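Local coordinates for protein japanin (Rhipicephalus appendiculatus, PDB 4BOE) that binds cholesterol and blocks the differentiation of host dendritic cells from monocytes, steering their cytokine and costimulatory responses away from inflammation, at residues S19-R24 with R111-L116; Y33-Q36 with V41-S44; F93-T96 with L102-S105. All blocks are in the same frame, centred on the assembly; numbering follows the deposited sequence.

Contact 1. Residues S19-R24 with R111-L116. With CLR (cholesterol), chain C.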
loop_
_atom_site.group_PDB
_atom_site.type_symbol
_atom_site.label_atom_id
_atom_site.label_comp_id
_atom_site.label_asym_id
_atom_site.label_seq_id
_atom_site.Cartn_x
_atom_site.Cartn_y
_atom_site.Cartn_z
ATOM N N SER A 19 -9.362 7.847 6.516
ATOM C CA SER A 19 -8.912 8.344 7.853
ATOM C C SER A 19 -8.947 7.314 8.969
ATOM O O SER A 19 -8.066 7.304 9.807
ATOM C CB SER A 19 -9.720 9.567 8.293
ATOM O OG SER A 19 -11.064 9.168 8.481
ATOM N N LYS A 20 -9.949 6.451 8.989
ATOM C CA LYS A 20 -10.093 5.415 10.026
ATOM C C LYS A 20 -8.849 4.503 10.162
ATOM O O LYS A 20 -8.605 3.963 11.246
ATOM C CB LYS A 20 -11.342 4.560 9.716
ATOM C CG LYS A 20 -11.561 3.353 10.619
ATOM C CD LYS A 20 -12.926 2.706 10.394
ATOM C CE LYS A 20 -13.203 1.600 11.387
ATOM N NZ LYS A 20 -13.864 0.431 10.746
ATOM N N LEU A 21 -8.115 4.278 9.055
ATOM C CA LEU A 21 -6.916 3.441 9.068
ATOM C C LEU A 21 -5.691 4.106 9.720
ATOM O O LEU A 21 -4.769 3.390 10.138
ATOM C CB LEU A 21 -6.540 3.086 7.636
ATOM C CG LEU A 21 -7.532 2.206 6.888
ATOM C CD1 LEU A 21 -7.161 2.113 5.464
ATOM C CD2 LEU A 21 -7.610 0.857 7.486
ATOM N N PHE A 22 -5.684 5.453 9.771
ATOM C CA PHE A 22 -4.608 6.307 10.240
ATOM C C PHE A 22 -3.888 5.839 11.511
ATOM O O PHE A 22 -4.532 5.629 12.524
ATOM C CB PHE A 22 -5.106 7.740 10.460
ATOM C CG PHE A 22 -4.006 8.716 10.840
ATOM C CD1 PHE A 22 -3.156 9.236 9.881
ATOM C CD2 PHE A 22 -3.858 9.149 12.154
ATOM C CE1 PHE A 22 -2.149 10.149 10.230
ATOM C CE2 PHE A 22 -2.845 10.057 12.500
ATOM C CZ PHE A 22 -2.021 10.572 11.529
ATOM N N GLU A 23 -2.553 5.688 11.430
ATOM C CA GLU A 23 -1.667 5.333 12.548
ATOM C C GLU A 23 -0.784 6.540 12.807
ATOM O O GLU A 23 -0.014 6.955 11.934
ATOM C CB GLU A 23 -0.772 4.129 12.215
ATOM C CG GLU A 23 -1.531 2.826 12.076
ATOM C CD GLU A 23 -2.088 2.226 13.355
ATOM O OE1 GLU A 23 -1.774 2.744 14.454
ATOM O OE2 GLU A 23 -2.839 1.226 13.254
ATOM N N ARG A 24 -0.896 7.103 14.011
ATOM C CA ARG A 24 -0.124 8.284 14.423
ATOM C C ARG A 24 1.362 7.901 14.461
ATOM O O ARG A 24 1.688 6.796 14.856
ATOM C CB ARG A 24 -0.598 8.789 15.818
ATOM C CG ARG A 24 -0.404 10.284 16.034
ATOM C CD ARG A 24 -1.556 10.893 16.829
ATOM N NE ARG A 24 -1.426 12.347 16.976
ATOM C CZ ARG A 24 -2.336 13.141 17.540
ATOM N NH1 ARG A 24 -3.468 12.633 18.023
ATOM N NH2 ARG A 24 -2.122 14.452 17.626
ATOM N N ARG A 111 -18.914 0.385 5.190
ATOM C CA ARG A 111 -18.297 1.648 4.777
ATOM C C ARG A 111 -16.820 1.276 4.574
ATOM O O ARG A 111 -15.965 1.469 5.426
ATOM C CB ARG A 111 -18.531 2.720 5.849
ATOM C CG ARG A 111 -18.369 4.131 5.365
ATOM C CD ARG A 111 -19.158 5.089 6.236
ATOM N NE ARG A 111 -18.921 6.469 5.825
ATOM C CZ ARG A 111 -17.839 7.177 6.129
ATOM N NH1 ARG A 111 -16.874 6.648 6.879
ATOM N NH2 ARG A 111 -17.709 8.419 5.686
ATOM N N SER A 112 -16.562 0.622 3.462
ATOM C CA SER A 112 -15.269 0.034 3.168
ATOM C C SER A 112 -14.063 1.013 3.117
ATOM O O SER A 112 -14.060 1.915 2.279
ATOM C CB SER A 112 -15.368 -0.725 1.864
ATOM O OG SER A 112 -14.168 -1.427 1.637
ATOM N N THR A 113 -13.032 0.783 3.972
ATOM C CA THR A 113 -11.835 1.610 3.983
ATOM C C THR A 113 -10.990 1.274 2.759
ATOM O O THR A 113 -10.979 0.137 2.295
ATOM C CB THR A 113 -11.029 1.491 5.273
ATOM O OG1 THR A 113 -10.550 0.170 5.415
ATOM C CG2 THR A 113 -11.810 1.957 6.498
ATOM N N CYS A 114 -10.223 2.253 2.340
ATOM C CA CYS A 114 -9.403 2.142 1.135
ATOM C C CYS A 114 -7.966 2.578 1.335
ATOM O O CYS A 114 -7.648 3.320 2.238
ATOM C CB CYS A 114 -10.044 2.921 -0.018
ATOM S SG CYS A 114 -9.312 4.560 -0.298
ATOM N N SER A 115 -7.112 2.141 0.400
ATOM C CA SER A 115 -5.691 2.487 0.320
ATOM C C SER A 115 -5.312 2.593 -1.170
ATOM O O SER A 115 -5.715 1.749 -1.985
ATOM C CB SER A 115 -4.776 1.546 1.096
ATOM O OG SER A 115 -4.767 0.214 0.642
ATOM N N LEU A 116 -4.609 3.679 -1.512
ATOM C CA LEU A 116 -4.139 3.969 -2.849
ATOM C C LEU A 116 -2.629 3.848 -2.828
ATOM O O LEU A 116 -1.989 4.429 -1.969
ATOM C CB LEU A 116 -4.566 5.387 -3.270
ATOM C CG LEU A 116 -3.996 5.895 -4.600
ATOM C CD1 LEU A 116 -4.521 5.113 -5.750
ATOM C CD2 LEU A 116 -4.255 7.365 -4.754
HETATM C C1 CLR C . -0.134 2.548 7.471
HETATM C C2 CLR C . -0.260 3.793 8.346
HETATM C C3 CLR C . -1.219 4.798 7.744
HETATM C C4 CLR C . -2.575 4.162 7.514
HETATM C C5 CLR C . -2.494 2.865 6.736
HETATM C C6 CLR C . -3.286 2.664 5.690
HETATM C C7 CLR C . -3.298 1.430 4.844
HETATM C C8 CLR C . -2.596 0.256 5.514
HETATM C C9 CLR C . -1.264 0.735 6.137
HETATM C C10 CLR C . -1.474 1.835 7.227
HETATM C C11 CLR C . -0.401 -0.443 6.624
HETATM C C12 CLR C . -0.218 -1.542 5.579
HETATM C C13 CLR C . -1.555 -2.073 5.030
HETATM C C14 CLR C . -2.324 -0.847 4.494
HETATM C C15 CLR C . -3.495 -1.468 3.724
HETATM C C16 CLR C . -2.852 -2.677 3.043
HETATM C C17 CLR C . -1.479 -2.899 3.725
HETATM C C18 CLR C . -2.326 -2.831 6.130
HETATM C C19 CLR C . -1.983 1.247 8.562
HETATM C C20 CLR C . -1.083 -4.386 3.786
HETATM C C21 CLR C . 0.289 -4.615 4.439
HETATM C C22 CLR C . -1.134 -5.029 2.389
HETATM C C23 CLR C . -0.446 -4.252 1.240
HETATM C C24 CLR C . -0.539 -4.981 -0.067
HETATM C C25 CLR C . -0.127 -4.303 -1.356
HETATM C C26 CLR C . 0.328 -2.867 -1.382
HETATM C C27 CLR C . 0.582 -5.169 -2.368
HETATM O O1 CLR C . -1.386 5.884 8.666
#
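The Phe22 ring stands at the hydroxyl end of cholesterol, where sterol O1 approaches its CD1 obliquely, while the fused rings are touched along one long margin by both segments, Leu21 from the side bearing the angular methyls and Ser115 from the opposite side. Leu21 CB lies 3.8 Å from sterol C6, while Ser115 OG comes within 3.7 Å of C15.

Between the segments the contact is small and made by van der Waals touches alone. Leu21 CG, beside its own backbone N (chi1 -66°), is directed at Thr113, and its two methyls go to different oxygens: CD2 sits 3.7 Å from Thr113 OG1 and CD1 3.5 Å from Cys114 O. An alanine here would remove both methyls and would probably open a gap beside Thr113, leaving the 19-24 loop less firmly seated. Lys20 suits its exposed place, its CD lying 4.1 Å from Thr113 CG2 while NZ runs on to a salt bridge with Glu109; that same carboxylate hydrogen-bonds Thr113 OG1. Cys114 is tied to Cys138 by a disulfide.

Sterol O1 accepts a hydrogen bond from Glu23 N, 3.0 Å long and nearly straight at 172°. Beyond that amide, Glu23 presents its methylenes rather than its carboxylate: CG rests 3.9 Å from the sterol methyl C19, because the chain folds back at chi2 (-71°).

The loop following strand 12-18 is the first loop of the lipocalin barrel, here resting against the start of strand 114-118 beside the pocket. Holding the sterol hydroxyl by a main-chain N-H, while the rest of the sterol in this contact meets van der Waals neighbours and no further hydrogen bond, implies recognition of one polar end on an otherwise greasy molecule, consistent with a pocket that could also accommodate related sterols.

Contact 2. Residues Y33-Q36 with V41-S44. With NAG (2-acetamido-2-deoxy-beta-D-glucopyranose), chain K.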
loop_
_atom_site.group_PDB
_atom_site.type_symbol
_atom_site.label_atom_id
_atom_site.label_comp_id
_atom_site.label_asym_id
_atom_site.label_seq_id
_atom_site.Cartn_x
_atom_site.Cartn_y
_atom_site.Cartn_z
ATOM N N TYR A 33 9.357 -5.414 -3.400
ATOM C CA TYR A 33 9.291 -6.791 -3.837
ATOM C C TYR A 33 10.543 -7.489 -3.307
ATOM O O TYR A 33 11.647 -6.946 -3.449
ATOM C CB TYR A 33 9.303 -6.828 -5.385
ATOM C CG TYR A 33 9.417 -8.214 -5.984
ATOM C CD1 TYR A 33 10.653 -8.830 -6.140
ATOM C CD2 TYR A 33 8.289 -8.901 -6.413
ATOM C CE1 TYR A 33 10.757 -10.112 -6.679
ATOM C CE2 TYR A 33 8.383 -10.175 -6.953
ATOM C CZ TYR A 33 9.628 -10.752 -7.142
ATOM O OH TYR A 33 9.717 -11.999 -7.704
ATOM N N LEU A 34 10.391 -8.689 -2.761
ATOM C CA LEU A 34 11.561 -9.456 -2.273
ATOM C C LEU A 34 11.775 -10.693 -3.125
ATOM O O LEU A 34 12.838 -10.872 -3.684
ATOM C CB LEU A 34 11.421 -9.852 -0.801
ATOM C CG LEU A 34 11.207 -8.689 0.154
ATOM C CD1 LEU A 34 11.093 -9.193 1.564
ATOM C CD2 LEU A 34 12.317 -7.645 0.052
ATOM N N ASN A 35 10.770 -11.523 -3.267
ATOM C CA ASN A 35 10.938 -12.720 -4.087
ATOM C C ASN A 35 9.610 -13.328 -4.394
ATOM O O ASN A 35 8.574 -12.799 -3.991
ATOM C CB ASN A 35 11.888 -13.749 -3.375
ATOM C CG ASN A 35 11.425 -14.320 -2.061
ATOM O OD1 ASN A 35 10.314 -14.864 -1.962
ATOM N ND2 ASN A 35 12.317 -14.249 -1.048
ATOM N N GLN A 36 9.629 -14.439 -5.096
ATOM C CA GLN A 36 8.438 -15.198 -5.407
ATOM C C GLN A 36 8.708 -16.686 -5.271
ATOM O O GLN A 36 9.736 -17.154 -5.733
ATOM C CB GLN A 36 7.973 -14.907 -6.843
ATOM C CG GLN A 36 6.656 -15.613 -7.164
ATOM C CD GLN A 36 6.075 -15.204 -8.491
ATOM O OE1 GLN A 36 6.655 -14.389 -9.231
ATOM N NE2 GLN A 36 4.910 -15.778 -8.811
ATOM N N VAL A 41 4.020 -13.979 -3.796
ATOM C CA VAL A 41 5.084 -12.982 -3.885
ATOM C C VAL A 41 5.365 -12.511 -2.465
ATOM O O VAL A 41 4.433 -12.185 -1.739
ATOM C CB VAL A 41 4.683 -11.818 -4.831
ATOM C CG1 VAL A 41 5.644 -10.637 -4.706
ATOM C CG2 VAL A 41 4.649 -12.316 -6.276
ATOM N N THR A 42 6.638 -12.395 -2.098
ATOM C CA THR A 42 6.998 -11.891 -0.780
ATOM C C THR A 42 7.405 -10.467 -0.977
ATOM O O THR A 42 8.201 -10.157 -1.861
ATOM C CB THR A 42 8.097 -12.735 -0.080
ATOM O OG1 THR A 42 7.671 -14.078 -0.050
ATOM C CG2 THR A 42 8.332 -12.317 1.367
ATOM N N ARG A 43 6.838 -9.592 -0.157
ATOM C CA ARG A 43 7.178 -8.187 -0.188
ATOM C C ARG A 43 7.493 -7.738 1.252
ATOM O O ARG A 43 7.037 -8.343 2.223
ATOM C CB ARG A 43 6.008 -7.335 -0.709
ATOM C CG ARG A 43 5.319 -7.786 -2.005
ATOM C CD ARG A 43 4.275 -6.715 -2.425
ATOM N NE ARG A 43 4.969 -5.496 -2.820
ATOM C CZ ARG A 43 5.427 -5.203 -4.028
ATOM N NH1 ARG A 43 5.157 -5.993 -5.059
ATOM N NH2 ARG A 43 6.106 -4.077 -4.231
ATOM N N SER A 44 8.215 -6.660 1.369
ATOM C CA SER A 44 8.449 -6.024 2.662
ATOM C C SER A 44 7.463 -4.873 2.843
ATOM O O SER A 44 6.948 -4.349 1.866
ATOM C CB SER A 44 9.867 -5.471 2.741
ATOM O OG SER A 44 10.048 -4.436 1.790
HETATM C C1 NAG K . 12.095 -14.825 0.246
HETATM C C2 NAG K . 13.215 -15.809 0.581
HETATM C C3 NAG K . 12.863 -16.485 1.905
HETATM C C4 NAG K . 12.771 -15.430 3.003
HETATM C C5 NAG K . 11.814 -14.310 2.588
HETATM C C6 NAG K . 11.840 -13.125 3.532
HETATM C C7 NAG K . 12.577 -17.533 -1.097
HETATM C C8 NAG K . 13.000 -18.090 -2.423
HETATM N N2 NAG K . 13.499 -16.790 -0.460
HETATM O O3 NAG K . 13.863 -17.440 2.244
HETATM O O4 NAG K . 12.320 -16.014 4.220
HETATM O O5 NAG K . 12.147 -13.819 1.271
HETATM O O6 NAG K . 13.162 -12.687 3.821
HETATM O O7 NAG K . 11.459 -17.743 -0.630
#
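Thr42 O is gripped by two successive amides, Leu34 N at 2.8 Å and Asn35 N at 3.2 Å, the signature of a classic beta bulge in the hairpin of strands 26-37 and 40-49. Leu34 has a helix-like psi (-55°), which turns both N-H groups toward the one carbonyl; each donor is tilted about 20° from the carbonyl plane. Thr42 N answers with a 2.7 Å bond to Asn35 O, so Thr42 is held at both its amide and its carbonyl. The register slips by one residue here.

One face of the ribbon is lined by Tyr33, Gln36, Val41 and Arg43. Val41, a branched residue at home in a strand, sends its two methyls to different neighbours: CG1 lies 3.6 Å from Tyr33 CE2, and CG2 rests against the extended amide chain of Gln36. The Tyr33 and Val41 side chains cross at about a right angle, and the Tyr33 ring has Asn35 N over one face, offset toward the rim. Tyr33 CA in turn lies over the centre of one face of the Arg43 guanidinium. The N-H groups of Arg43 are bonded to Thr31 OG1 and to the carbonyls of Ala6, Asn8 and Gln10, an arrangement that suits a buried arginine touching cholesterol.

On the other face Asn35 and Thr42 run side by side. Asn35 CG lies between the backbone N and the carbonyl carbon (chi1 63°), lifting the amide to carry the glycan: ND2 is bonded to N-acetylglucosamine C1 at 1.4 Å, and the ring oxygen O5 of that sugar comes 4.1 Å from Thr42 CG2.

Contact 3. Residues F93-T96 with L102-S105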
loop_
_atom_site.group_PDB
_atom_site.type_symbol
_atom_site.label_atom_id
_atom_site.label_comp_id
_atom_site.label_asym_id
_atom_site.label_seq_id
_atom_site.Cartn_x
_atom_site.Cartn_y
_atom_site.Cartn_z
ATOM N N PHE A 93 -10.234 -6.130 -1.615
ATOM C CA PHE A 93 -10.956 -5.995 -2.862
ATOM C C PHE A 93 -10.134 -5.067 -3.761
ATOM O O PHE A 93 -9.713 -4.000 -3.310
ATOM C CB PHE A 93 -12.327 -5.405 -2.557
ATOM C CG PHE A 93 -13.190 -5.098 -3.746
ATOM C CD1 PHE A 93 -13.149 -5.887 -4.874
ATOM C CD2 PHE A 93 -14.093 -4.060 -3.710
ATOM C CE1 PHE A 93 -13.964 -5.614 -5.962
ATOM C CE2 PHE A 93 -14.898 -3.784 -4.803
ATOM C CZ PHE A 93 -14.828 -4.562 -5.921
ATOM N N ILE A 94 -9.877 -5.481 -4.997
ATOM C CA ILE A 94 -9.136 -4.685 -5.979
ATOM C C ILE A 94 -10.170 -3.844 -6.726
ATOM O O ILE A 94 -10.969 -4.382 -7.502
ATOM C CB ILE A 94 -8.324 -5.573 -6.966
ATOM C CG1 ILE A 94 -7.293 -6.412 -6.184
ATOM C CG2 ILE A 94 -7.630 -4.679 -8.022
ATOM C CD1 ILE A 94 -6.816 -7.660 -6.919
ATOM N N ARG A 95 -10.155 -2.528 -6.504
ATOM C CA ARG A 95 -11.117 -1.650 -7.150
ATOM C C ARG A 95 -10.679 -1.455 -8.565
ATOM O O ARG A 95 -11.432 -1.741 -9.491
ATOM C CB ARG A 95 -11.256 -0.294 -6.419
ATOM C CG ARG A 95 -11.584 -0.396 -4.968
ATOM C CD ARG A 95 -12.743 -1.303 -4.700
ATOM N NE ARG A 95 -14.023 -0.771 -5.172
ATOM C CZ ARG A 95 -14.938 -0.153 -4.429
ATOM N NH1 ARG A 95 -14.709 0.096 -3.151
ATOM N NH2 ARG A 95 -16.082 0.254 -4.973
ATOM N N THR A 96 -9.464 -1.000 -8.728
ATOM C CA THR A 96 -8.869 -0.844 -10.039
ATOM C C THR A 96 -7.350 -0.774 -9.938
ATOM O O THR A 96 -6.768 -0.661 -8.857
ATOM C CB THR A 96 -9.497 0.349 -10.809
ATOM O OG1 THR A 96 -8.992 0.288 -12.137
ATOM C CG2 THR A 96 -9.170 1.685 -10.192
ATOM N N LEU A 102 -2.506 1.081 -7.764
ATOM C CA LEU A 102 -3.395 0.079 -7.246
ATOM C C LEU A 102 -4.310 0.702 -6.197
ATOM O O LEU A 102 -3.837 1.417 -5.306
ATOM C CB LEU A 102 -2.532 -1.045 -6.645
ATOM C CG LEU A 102 -3.259 -2.183 -5.983
ATOM C CD1 LEU A 102 -4.148 -2.951 -7.000
ATOM C CD2 LEU A 102 -2.279 -3.098 -5.296
ATOM N N LEU A 103 -5.609 0.428 -6.298
ATOM C CA LEU A 103 -6.584 0.938 -5.332
ATOM C C LEU A 103 -7.286 -0.267 -4.695
ATOM O O LEU A 103 -7.966 -1.015 -5.394
ATOM C CB LEU A 103 -7.593 1.872 -6.031
ATOM C CG LEU A 103 -8.662 2.506 -5.161
ATOM C CD1 LEU A 103 -8.050 3.378 -4.079
ATOM C CD2 LEU A 103 -9.604 3.344 -6.020
ATOM N N LEU A 104 -7.086 -0.453 -3.378
ATOM C CA LEU A 104 -7.624 -1.554 -2.592
ATOM C C LEU A 104 -8.683 -1.112 -1.615
ATOM O O LEU A 104 -8.594 -0.015 -1.097
ATOM C CB LEU A 104 -6.494 -2.213 -1.774
ATOM C CG LEU A 104 -5.338 -2.796 -2.512
ATOM C CD1 LEU A 104 -4.296 -3.355 -1.497
ATOM C CD2 LEU A 104 -5.803 -3.863 -3.497
ATOM N N SER A 105 -9.650 -1.983 -1.322
ATOM C CA SER A 105 -10.725 -1.703 -0.349
ATOM C C SER A 105 -10.821 -2.860 0.621
ATOM O O SER A 105 -10.562 -3.993 0.250
ATOM C CB SER A 105 -12.113 -1.555 -1.006
ATOM O OG SER A 105 -12.317 -0.336 -1.687
#
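Phe93 and Ser105 satisfy each other's backbones completely: Phe93 N gives a 2.9 Å bond to Ser105 O, and Ser105 N returns one of 2.8 Å to Phe93 O. Phe93 O takes a further, weaker approach from the CA-H of Leu104, 3.3 Å from Leu104 CA. Farther along, Arg95 N donates to Leu103 O at 2.9 Å, and Thr96 O accepts from Leu103 N.

The pairing belongs to an antiparallel hairpin of the lipocalin barrel, strands 91-98 and 101-106. The other edge of strand 101-106 is also used, Leu102 and Leu104 bonding to Trp117 and Ser115 of the next strand.

Arg95 bends at chi2 (-50°) and chi3 (-69°) and so curls back over Ser105. Its NH1 donates to Ser105 OG at 2.8 Å, with the hydroxyl at the edge of the guanidinium and in its plane, giving a straight bond of 166°. Serine is small enough to let the arginine methylenes lie close, and it supplies the acceptor. Leu103 packs against Arg95 CB and also touches Thr133 of helix 128-137.

On the face that Ile94 shares with Leu104, the contact is between hydrocarbon branches: Ile94 CG2 lies 4.0 Å from Leu102 CD1, and Ile94 CG1 runs alongside Leu104 CD2, whose leucine borders the cholesterol.

In the fold
Read from the N terminus, the chain leaves strand 12-18 through the loop of contact 1, whose partner, 111-116, begins 87 residues later and runs into strand 114-118. Everything between lies within that long closure. Contact 2 comes first, shutting the tight hairpin of strands 26-37 and 40-49; strands 59-66 and 73-78 follow, and then contact 3 closes the hairpin of 91-98 and 101-106. Contacts 2 and 3 are in series and do not touch, their nearest atoms about 8 Å apart. Contact 3 adjoins contact 1, since strands 101-106 and 114-118 are sheet neighbours. As 114-118 also pairs with 12-18, the barrel closes round the sterol, with contacts 1 and 2 on opposite sides of the chain's centre.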